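Local coordinates for protein Udp-n-acetylglucosamine pyrophosphorylase (Trypanosoma brucei, PDB 4BQH) that probably catalyses the uridylyl transfer that makes UDP-N-acetylglucosamine and diphosphate from UTP and N-acetyl-alpha-D-glucosamine 1-phosphate, at residues I161-S166 with K171-L176; I114-L119 with A286-P291; A95-N100 with I298-H303; S146-H151 with R190-N195. All blocks are in the same frame, centred on the assembly; numbering follows the deposited sequence.

Interaction 1. Residues I161-S166 with K171-L176; sequences IAESIS and KARVQL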
# COMPACT_ATOMS: atom_id res chain seq x y z
N ILE A 161 17.10 13.76 -1.00
CA ILE A 161 16.76 14.96 -0.21
C ILE A 161 17.21 14.79 1.26
O ILE A 161 17.79 15.72 1.83
CB ILE A 161 15.25 15.32 -0.29
CG1 ILE A 161 14.85 15.67 -1.74
CG2 ILE A 161 14.94 16.52 0.61
CD1 ILE A 161 13.34 15.70 -1.95
N ALA A 162 16.96 13.62 1.85
CA ALA A 162 17.39 13.34 3.22
C ALA A 162 18.91 13.60 3.36
O ALA A 162 19.35 14.23 4.34
CB ALA A 162 17.03 11.91 3.62
N GLU A 163 19.68 13.15 2.37
CA GLU A 163 21.16 13.31 2.37
C GLU A 163 21.57 14.78 2.24
O GLU A 163 22.54 15.24 2.89
CB GLU A 163 21.79 12.48 1.24
CG GLU A 163 21.84 10.99 1.51
CD GLU A 163 21.98 10.14 0.25
OE1 GLU A 163 22.18 10.68 -0.86
OE2 GLU A 163 21.90 8.90 0.36
N SER A 164 20.85 15.51 1.41
CA SER A 164 21.11 16.94 1.21
C SER A 164 20.88 17.74 2.50
O SER A 164 21.59 18.71 2.76
CB SER A 164 20.26 17.51 0.06
OG SER A 164 18.96 17.86 0.54
N ILE A 165 19.89 17.33 3.29
CA ILE A 165 19.57 18.00 4.55
C ILE A 165 20.59 17.64 5.65
O ILE A 165 21.02 18.52 6.40
CB ILE A 165 18.15 17.66 5.04
CG1 ILE A 165 17.10 18.25 4.10
CG2 ILE A 165 17.94 18.18 6.46
CD1 ILE A 165 15.73 17.61 4.27
N SER A 166 20.96 16.37 5.73
CA SER A 166 21.83 15.92 6.83
C SER A 166 23.30 16.35 6.67
O SER A 166 23.98 16.61 7.66
CB SER A 166 21.78 14.42 6.98
OG SER A 166 22.38 13.79 5.88
N LYS A 171 24.85 6.94 3.38
CA LYS A 171 23.77 6.87 2.41
C LYS A 171 22.46 6.72 3.16
O LYS A 171 22.40 6.01 4.17
CB LYS A 171 23.99 5.70 1.45
CG LYS A 171 25.21 5.86 0.53
CD LYS A 171 24.99 6.89 -0.58
CE LYS A 171 25.44 8.31 -0.19
NZ LYS A 171 25.30 9.26 -1.33
N ALA A 172 21.44 7.43 2.69
CA ALA A 172 20.08 7.31 3.26
C ALA A 172 19.47 6.13 2.53
O ALA A 172 19.49 6.10 1.30
CB ALA A 172 19.27 8.56 2.98
N ARG A 173 18.94 5.16 3.26
CA ARG A 173 18.39 3.96 2.61
C ARG A 173 17.02 3.59 3.17
O ARG A 173 16.87 3.29 4.35
CB ARG A 173 19.35 2.74 2.73
CG ARG A 173 20.62 2.87 1.87
CD ARG A 173 20.27 3.08 0.40
NE ARG A 173 21.43 3.27 -0.47
CZ ARG A 173 21.76 4.41 -1.09
NH1 ARG A 173 21.03 5.51 -0.94
NH2 ARG A 173 22.83 4.44 -1.87
N VAL A 174 16.03 3.63 2.30
CA VAL A 174 14.69 3.13 2.65
C VAL A 174 14.65 1.64 2.20
O VAL A 174 14.90 1.35 1.01
CB VAL A 174 13.61 3.92 1.88
CG1 VAL A 174 12.23 3.27 2.07
CG2 VAL A 174 13.61 5.38 2.32
N GLN A 175 14.36 0.71 3.11
CA GLN A 175 14.24 -0.71 2.70
C GLN A 175 12.93 -0.88 1.94
O GLN A 175 11.89 -0.44 2.43
CB GLN A 175 14.25 -1.63 3.91
CG GLN A 175 15.52 -1.50 4.76
CD GLN A 175 16.76 -1.93 4.00
OE1 GLN A 175 16.75 -2.92 3.28
NE2 GLN A 175 17.84 -1.15 4.15
N LEU A 176 13.00 -1.48 0.76
CA LEU A 176 11.83 -1.71 -0.07
C LEU A 176 11.42 -3.16 0.10
O LEU A 176 12.21 -4.09 -0.13
CB LEU A 176 12.14 -1.41 -1.55
CG LEU A 176 10.96 -1.64 -2.51
CD1 LEU A 176 9.75 -0.79 -2.12
CD2 LEU A 176 11.35 -1.35 -3.94

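Interaction 2. Residues I114-L119 with A286-P291; sequences IAFLIL and ANVADP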
# COMPACT_ATOMS: atom_id res chain seq x y z
N ILE A 114 13.39 3.64 7.98
CA ILE A 114 12.10 3.53 7.24
C ILE A 114 12.10 2.39 6.22
O ILE A 114 13.04 2.26 5.43
CB ILE A 114 11.76 4.87 6.52
CG1 ILE A 114 11.79 6.04 7.52
CG2 ILE A 114 10.44 4.77 5.72
CD1 ILE A 114 10.92 5.83 8.75
N ALA A 115 11.04 1.59 6.23
CA ALA A 115 10.80 0.63 5.15
C ALA A 115 9.50 1.02 4.46
O ALA A 115 8.59 1.58 5.10
CB ALA A 115 10.69 -0.78 5.70
N PHE A 116 9.42 0.74 3.16
CA PHE A 116 8.17 0.92 2.41
C PHE A 116 7.76 -0.45 1.90
O PHE A 116 8.52 -1.09 1.19
CB PHE A 116 8.31 1.90 1.23
CG PHE A 116 6.99 2.24 0.61
CD1 PHE A 116 6.37 1.34 -0.26
CD2 PHE A 116 6.33 3.41 0.95
CE1 PHE A 116 5.11 1.62 -0.79
CE2 PHE A 116 5.07 3.69 0.43
CZ PHE A 116 4.46 2.79 -0.42
N LEU A 117 6.55 -0.88 2.24
CA LEU A 117 6.05 -2.20 1.86
C LEU A 117 5.06 -1.98 0.71
O LEU A 117 4.00 -1.35 0.89
CB LEU A 117 5.38 -2.86 3.07
CG LEU A 117 4.95 -4.33 2.99
CD1 LEU A 117 4.53 -4.81 4.38
CD2 LEU A 117 3.83 -4.54 1.97
N ILE A 118 5.41 -2.46 -0.49
CA ILE A 118 4.49 -2.34 -1.63
C ILE A 118 3.62 -3.59 -1.73
O ILE A 118 4.15 -4.72 -1.82
CB ILE A 118 5.24 -2.28 -2.99
CG1 ILE A 118 6.23 -1.13 -3.04
CG2 ILE A 118 4.20 -2.17 -4.11
CD1 ILE A 118 7.01 -1.08 -4.37
N LEU A 119 2.29 -3.43 -1.71
CA LEU A 119 1.38 -4.57 -1.89
C LEU A 119 1.35 -4.88 -3.39
O LEU A 119 0.83 -4.08 -4.20
CB LEU A 119 -0.02 -4.23 -1.36
CG LEU A 119 -0.09 -3.72 0.09
CD1 LEU A 119 -1.45 -3.09 0.36
CD2 LEU A 119 0.17 -4.85 1.08
N ALA A 286 1.01 7.83 -5.16
CA ALA A 286 1.45 7.42 -3.82
C ALA A 286 2.60 8.31 -3.34
O ALA A 286 3.57 8.54 -4.08
CB ALA A 286 1.88 5.97 -3.83
N ASN A 287 2.44 8.85 -2.14
CA ASN A 287 3.46 9.70 -1.57
C ASN A 287 4.41 8.77 -0.81
O ASN A 287 4.27 8.53 0.40
CB ASN A 287 2.83 10.77 -0.69
CG ASN A 287 3.81 11.84 -0.28
OD1 ASN A 287 5.01 11.70 -0.50
ND2 ASN A 287 3.31 12.90 0.31
N VAL A 288 5.37 8.24 -1.55
CA VAL A 288 6.25 7.15 -1.09
C VAL A 288 7.35 7.70 -0.17
O VAL A 288 8.05 8.66 -0.53
CB VAL A 288 6.88 6.42 -2.30
CG1 VAL A 288 7.85 5.35 -1.84
CG2 VAL A 288 5.79 5.83 -3.17
N ALA A 289 7.52 7.07 1.00
CA ALA A 289 8.43 7.57 2.05
C ALA A 289 8.13 9.03 2.39
O ALA A 289 9.00 9.89 2.38
CB ALA A 289 9.90 7.35 1.66
N ASP A 290 6.86 9.32 2.67
CA ASP A 290 6.40 10.68 2.92
C ASP A 290 6.97 11.16 4.26
O ASP A 290 6.57 10.64 5.29
CB ASP A 290 4.86 10.65 3.00
CG ASP A 290 4.24 11.98 3.35
OD1 ASP A 290 4.94 12.97 3.60
OD2 ASP A 290 2.98 12.03 3.36
N PRO A 291 7.89 12.16 4.23
CA PRO A 291 8.51 12.61 5.48
C PRO A 291 7.54 13.32 6.43
O PRO A 291 7.78 13.31 7.64
CB PRO A 291 9.61 13.57 4.99
CG PRO A 291 9.03 14.15 3.71
CD PRO A 291 8.36 12.94 3.07

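Interaction 3. Residues A95-N100 with I298-H303; sequences AKRIKN and IEEEAH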
# COMPACT_ATOMS: atom_id res chain seq x y z
N ALA A 95 1.72 25.87 7.90
CA ALA A 95 2.93 25.72 7.11
C ALA A 95 4.17 25.37 7.96
O ALA A 95 4.95 24.50 7.58
CB ALA A 95 3.18 26.97 6.28
N LYS A 96 4.34 26.05 9.10
CA LYS A 96 5.51 25.80 9.94
C LYS A 96 5.49 24.37 10.51
O LYS A 96 6.50 23.69 10.51
CB LYS A 96 5.60 26.80 11.09
CG LYS A 96 6.90 26.66 11.88
CD LYS A 96 7.02 27.72 12.97
CE LYS A 96 8.42 27.72 13.58
NZ LYS A 96 8.74 26.47 14.32
N ARG A 97 4.32 23.95 10.98
CA ARG A 97 4.18 22.61 11.57
C ARG A 97 4.50 21.55 10.53
O ARG A 97 5.20 20.59 10.83
CB ARG A 97 2.76 22.40 12.10
CG ARG A 97 2.58 21.01 12.74
CD ARG A 97 1.19 20.86 13.30
NE ARG A 97 0.96 19.51 13.81
CZ ARG A 97 -0.24 19.03 14.11
NH1 ARG A 97 -1.32 19.78 13.95
NH2 ARG A 97 -0.35 17.80 14.55
N ILE A 98 3.99 21.74 9.31
CA ILE A 98 4.27 20.80 8.20
C ILE A 98 5.78 20.74 7.90
O ILE A 98 6.35 19.66 7.76
CB ILE A 98 3.48 21.17 6.93
CG1 ILE A 98 1.99 20.84 7.14
CG2 ILE A 98 4.01 20.41 5.72
CD1 ILE A 98 1.03 21.56 6.19
N LYS A 99 6.42 21.90 7.80
CA LYS A 99 7.85 21.95 7.54
C LYS A 99 8.65 21.30 8.67
O LYS A 99 9.66 20.59 8.42
CB LYS A 99 8.30 23.42 7.38
CG LYS A 99 9.75 23.59 6.93
CD LYS A 99 10.04 25.03 6.50
CE LYS A 99 9.29 25.38 5.20
NZ LYS A 99 9.81 26.64 4.58
N ASN A 100 8.21 21.51 9.91
CA ASN A 100 8.93 20.92 11.03
C ASN A 100 8.77 19.38 11.08
O ASN A 100 9.73 18.67 11.39
CB ASN A 100 8.50 21.55 12.33
CG ASN A 100 9.02 22.97 12.49
OD1 ASN A 100 8.45 23.77 13.24
ND2 ASN A 100 10.10 23.29 11.79
N ILE A 298 6.25 10.04 14.40
CA ILE A 298 7.31 10.15 15.40
C ILE A 298 6.92 11.14 16.51
O ILE A 298 7.03 10.81 17.71
CB ILE A 298 8.64 10.53 14.75
CG1 ILE A 298 9.17 9.32 13.96
CG2 ILE A 298 9.67 10.93 15.83
CD1 ILE A 298 10.32 9.61 13.01
N GLU A 299 6.46 12.32 16.10
CA GLU A 299 6.13 13.38 17.07
C GLU A 299 4.91 13.04 17.90
O GLU A 299 4.83 13.42 19.09
CB GLU A 299 6.03 14.75 16.37
CG GLU A 299 7.38 15.24 15.80
CD GLU A 299 8.45 15.49 16.88
OE1 GLU A 299 8.13 15.93 17.99
OE2 GLU A 299 9.63 15.21 16.61
N GLU A 300 3.98 12.24 17.33
CA GLU A 300 2.78 11.78 18.06
C GLU A 300 3.02 10.55 18.94
O GLU A 300 2.16 10.20 19.76
CB GLU A 300 1.62 11.48 17.08
CG GLU A 300 1.12 12.74 16.35
CD GLU A 300 0.45 13.78 17.25
OE1 GLU A 300 -0.27 13.41 18.21
OE2 GLU A 300 0.62 14.99 17.00
N GLU A 301 4.18 9.93 18.78
CA GLU A 301 4.50 8.63 19.38
C GLU A 301 3.42 7.60 18.99
O GLU A 301 2.99 6.79 19.81
CB GLU A 301 4.67 8.75 20.91
CG GLU A 301 5.77 9.72 21.33
CD GLU A 301 5.73 10.04 22.81
OE1 GLU A 301 6.26 9.23 23.60
OE2 GLU A 301 5.16 11.09 23.17
N ALA A 302 3.01 7.64 17.72
CA ALA A 302 1.98 6.74 17.20
C ALA A 302 2.59 5.39 16.80
O ALA A 302 3.75 5.32 16.34
CB ALA A 302 1.30 7.38 16.01
N HIS A 303 1.82 4.33 17.02
CA HIS A 303 2.15 3.00 16.50
C HIS A 303 1.45 2.73 15.18
O HIS A 303 1.91 1.92 14.37
CB HIS A 303 1.80 1.93 17.53
CG HIS A 303 2.79 1.87 18.67
ND1 HIS A 303 4.05 1.36 18.52
CD2 HIS A 303 2.68 2.28 20.00
CE1 HIS A 303 4.71 1.46 19.70
NE2 HIS A 303 3.87 2.01 20.62
O HOH W 1 2.20 16.23 15.08

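Interaction 4. Residues S146-H151 with R190-N195; sequences SLFMMH and RFFEEN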
# COMPACT_ATOMS: atom_id res chain seq x y z
N SER A 146 7.11 1.95 -15.78
CA SER A 146 6.19 1.09 -15.02
C SER A 146 5.82 1.72 -13.66
O SER A 146 6.48 2.63 -13.16
CB SER A 146 6.78 -0.32 -14.81
OG SER A 146 7.95 -0.34 -13.99
N LEU A 147 4.73 1.23 -13.08
CA LEU A 147 4.40 1.63 -11.72
C LEU A 147 5.55 1.28 -10.75
O LEU A 147 5.89 2.12 -9.92
CB LEU A 147 3.05 1.03 -11.29
CG LEU A 147 1.85 1.52 -12.11
CD1 LEU A 147 0.64 0.69 -11.69
CD2 LEU A 147 1.58 3.01 -11.92
N PHE A 148 6.15 0.10 -10.87
CA PHE A 148 7.32 -0.24 -10.02
C PHE A 148 8.43 0.81 -10.18
O PHE A 148 8.97 1.28 -9.20
CB PHE A 148 7.90 -1.62 -10.32
CG PHE A 148 7.20 -2.77 -9.64
CD1 PHE A 148 6.89 -2.72 -8.28
CD2 PHE A 148 6.92 -3.95 -10.34
CE1 PHE A 148 6.28 -3.80 -7.64
CE2 PHE A 148 6.31 -5.05 -9.70
CZ PHE A 148 5.98 -4.97 -8.35
N MET A 149 8.74 1.17 -11.41
CA MET A 149 9.84 2.09 -11.66
C MET A 149 9.61 3.43 -10.99
O MET A 149 10.52 3.97 -10.35
CB MET A 149 10.07 2.28 -13.16
CG MET A 149 11.20 3.25 -13.47
SD MET A 149 11.64 2.97 -15.20
CE MET A 149 13.05 4.08 -15.34
N MET A 150 8.39 3.97 -11.10
CA MET A 150 8.09 5.27 -10.49
C MET A 150 8.14 5.20 -8.95
O MET A 150 8.61 6.15 -8.32
CB MET A 150 6.77 5.85 -11.01
CG MET A 150 6.91 6.41 -12.44
SD MET A 150 5.37 7.05 -13.15
CE MET A 150 4.43 5.54 -13.25
N HIS A 151 7.68 4.10 -8.37
CA HIS A 151 7.85 3.90 -6.91
C HIS A 151 9.29 3.96 -6.49
O HIS A 151 9.61 4.65 -5.52
CB HIS A 151 7.21 2.61 -6.42
CG HIS A 151 5.84 2.80 -5.80
ND1 HIS A 151 4.77 3.19 -6.53
CD2 HIS A 151 5.37 2.61 -4.51
CE1 HIS A 151 3.66 3.27 -5.73
NE2 HIS A 151 4.03 2.92 -4.49
N ARG A 190 12.47 -11.26 -11.51
CA ARG A 190 13.07 -11.15 -12.86
C ARG A 190 12.95 -9.75 -13.45
O ARG A 190 13.91 -9.20 -13.98
CB ARG A 190 12.44 -12.16 -13.81
CG ARG A 190 13.08 -13.53 -13.76
CD ARG A 190 12.76 -14.27 -15.07
NE ARG A 190 13.36 -15.60 -15.12
CZ ARG A 190 14.58 -15.87 -15.57
NH1 ARG A 190 15.37 -14.90 -16.02
NH2 ARG A 190 15.02 -17.12 -15.57
N PHE A 191 11.76 -9.18 -13.37
CA PHE A 191 11.51 -7.81 -13.84
C PHE A 191 12.44 -6.81 -13.14
O PHE A 191 13.02 -5.96 -13.79
CB PHE A 191 10.03 -7.47 -13.62
CG PHE A 191 9.59 -6.13 -14.16
CD1 PHE A 191 9.45 -5.93 -15.53
CD2 PHE A 191 9.26 -5.09 -13.29
CE1 PHE A 191 9.00 -4.71 -16.02
CE2 PHE A 191 8.82 -3.86 -13.78
CZ PHE A 191 8.69 -3.67 -15.15
N PHE A 192 12.58 -6.90 -11.81
CA PHE A 192 13.48 -6.01 -11.08
C PHE A 192 14.93 -6.21 -11.55
O PHE A 192 15.64 -5.24 -11.82
CB PHE A 192 13.38 -6.19 -9.55
CG PHE A 192 12.33 -5.33 -8.90
CD1 PHE A 192 10.97 -5.63 -9.02
CD2 PHE A 192 12.69 -4.20 -8.16
CE1 PHE A 192 10.00 -4.82 -8.41
CE2 PHE A 192 11.73 -3.40 -7.55
CZ PHE A 192 10.38 -3.70 -7.68
N GLU A 193 15.35 -7.47 -11.63
CA GLU A 193 16.72 -7.81 -12.06
C GLU A 193 17.08 -7.24 -13.44
O GLU A 193 18.15 -6.63 -13.62
CB GLU A 193 16.94 -9.32 -12.00
CG GLU A 193 17.06 -9.88 -10.59
CD GLU A 193 16.91 -11.40 -10.53
OE1 GLU A 193 16.99 -12.07 -11.59
OE2 GLU A 193 16.71 -11.94 -9.42
N GLU A 194 16.18 -7.45 -14.40
CA GLU A 194 16.34 -6.97 -15.79
C GLU A 194 16.43 -5.45 -15.88
O GLU A 194 16.97 -4.89 -16.84
CB GLU A 194 15.17 -7.44 -16.65
CG GLU A 194 15.16 -8.94 -16.93
CD GLU A 194 13.85 -9.42 -17.54
OE1 GLU A 194 12.97 -8.60 -17.90
OE2 GLU A 194 13.68 -10.64 -17.67
N ASN A 195 15.88 -4.77 -14.89
CA ASN A 195 15.87 -3.32 -14.87
C ASN A 195 16.83 -2.72 -13.84
O ASN A 195 16.71 -1.54 -13.49
CB ASN A 195 14.45 -2.82 -14.65
CG ASN A 195 13.58 -3.01 -15.88
OD1 ASN A 195 13.69 -2.24 -16.84
ND2 ASN A 195 12.74 -4.04 -15.89

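Interaction 1. Residues I161-S166 with K171-L176
Glu163 carries this contact by laying its carboxylate against the backbone of Lys171 and Ala172. Its CG stands anti to its own carbonyl carbon (chi1 -76°), and the chain runs on extended, which takes OE2 to within 2.8 Å of Ala172 N. At 169° the N-H points almost straight at the acceptor, and it meets the anti lone pair of OE2, the one turned away from OE1. The backbone bond therefore fixes one oxygen, while OE1 faces Lys171. The lysine chain, bent at chi2 and chi3 (92° at the latter), folds back to bring NZ to 3.5 Å from Glu163 OE1, a salt bridge whose hydrogen bond is weak. Arg173 closes the charge network with a long salt bridge, NH1 being 3.7 Å from Glu163 OE2. The contact spans the turn between the end of helix 147-166 and strand 175-180, the second half of a beta-alpha-beta crossover that starts from the parallel neighbour, strand 114-119. Beside the charged groups the segments approach through small side chains: Ala162 CB lies 4.1 Å from Ala172 CB, and both residues are buried. Arg173 NH1 also donates to Ala172 O at 2.8 Å, tilted from the carbonyl plane, while Lys171 CB sits over the middle of one guanidinium face, 3.6 Å above its plane. Arg173 NE forms a salt bridge with Glu201. With two cationic groups and an N-H directed at it, the Glu163 carboxylate would probably be stabilised as the anion. Farther along, Val174 N bonds to Gln159 OE1.

Interaction 2. Residues I114-L119 with A286-P291
Phe116 N donates to Gln175 O in a backbone hydrogen bond that joins the parallel strands 114-119 and 175-180 and holds the strand backbone at Phe116, from which the ring reaches Val288. This is the central sheet of a GT-A type alpha/beta fold, and segment 286-291 is the last part of the connection from strand 275-280 into helix 291-300. With CG anti to its backbone N (chi1 -171°), Phe116 reaches out from the strand toward that connection. Val288 answers with one branch: CG1 stands over a ring face, 4.0 Å from the centroid and 23° off the ring normal, a CH-pi contact. It is displaced toward the rim, with Phe116 CD2 the nearest ring atom at 3.7 Å. The two side chains cross at about a right angle. No hydrogen bond passes between the segments; the connection is held by others. Asn287 centres an inverse gamma turn, and its O accepts from Gln277 NE2. Asp290 is the N-cap of helix 291-300, its OD1 accepting from Val292 N, while OD2 forms a salt bridge with Lys307. Beside the valine, the backbone also comes close, Ala289 N lying 3.8 Å from Phe116 CD2.

Interaction 3. Residues A95-N100 with I298-H303
Fully extended from CG to NE, with CG anti to the backbone N (chi1 -179°), the Arg97 side chain reaches off its helix toward Glu300, whose own chain is bent at chi2 (-66°) and brings its carboxylate round to the arginine. The two side chains cross at about a right angle. The contact is a surface bridge between two helices of the alpha/beta fold, the start of helix 95-110 and the end of helix 291-300. Direct approach is loose: Arg97 NH2 and Glu300 OE2 are 3.9 Å apart, a long salt bridge without a hydrogen bond, and the guanidinium and carboxylate planes are turned 50° against each other. A water completes the link. It accepts from Arg97 NH2 at 3.0 Å and donates to Glu300 OE2 at 2.8 Å, lying in the guanidinium plane at its edge. The stronger partner of the glutamate is another arginine, since Glu300 OE1 forms a salt bridge with Arg424 NE. Arg97 likewise has a second interaction, a cation-pi contact with Phe83. Each side chain thus has a second partner, and the direct pairing is the looser one for Glu300. Just past Glu300 the helix ends: Glu301 takes a positive phi in a Schellman motif. Glu301 N returns to Ile298 O at 3.2 Å as part of that ending. Across the contact the arginine's helix has its own side-chain bond one turn apart, Lys96 NZ donating to Asn100 OD1 at 2.9 Å, in the carbonyl plane and on a lone pair.

Interaction 4. Residues S146-H151 with R190-N195
Two helices of the GT-A type alpha/beta fold pack here through an aromatic cluster, the start of helix 147-166 against the end of helix 185-194. At its heart is a T-shaped pair in which the edge of Phe192 points at the face of Phe148. Their centroids are 4.8 Å apart and the planes 64° from parallel. Phe192 CE1 stands over the centre of the Phe148 ring, 3.5 Å above its plane, and CZ beside it comes within 3.7 Å of Phe148 CD1. Phe191 approaches the same ring from its edge: CE2 is 3.9 Å from Phe148 CD2. Two residues before Phe148, Ser146 is the N-cap of helix 147-166, its OG rotated between the backbone N and the carbonyl carbon (chi1 66°). There it accepts from Met149 N at 3.1 Å, and it also lies in the plane of the Phe191 ring, at the edge, 3.6 Å from CZ. On a face of Phe191, Asn195 ND2 sits 3.7 Å above the ring plane, held by its bond to Phe191 O at 2.9 Å, nearly in its own amide plane. The cluster extends beyond the two helices: Phe191 stacks with Phe135, and Phe192 meets Phe198 and Phe207 edge-to-face. Beneath them lies strand 175-180, which connects the two helices in the chain and whose Val178 touches both Phe148 and Phe192.

Interactions 1 and 2, with centres about 13 Å apart, meet in the sheet, where Gln175 N lies 3.1 Å from Ile114 O. Interactions 1 and 4 use opposite ends of helix 147-166, their centres about 20 Å apart, and touch lightly where Leu176 CD2 lies 4.2 Å from Phe192 CE2. His151 joins interactions 2 and 4: its CD2 is 3.5 Å from Val288 CG2. Interaction 3 lies at the surface, about 32 Å centre to centre from interaction 4, and has no touch with the others. An inhibitor described as allosteric is also bound to the protein; none of the four pairings is made through it.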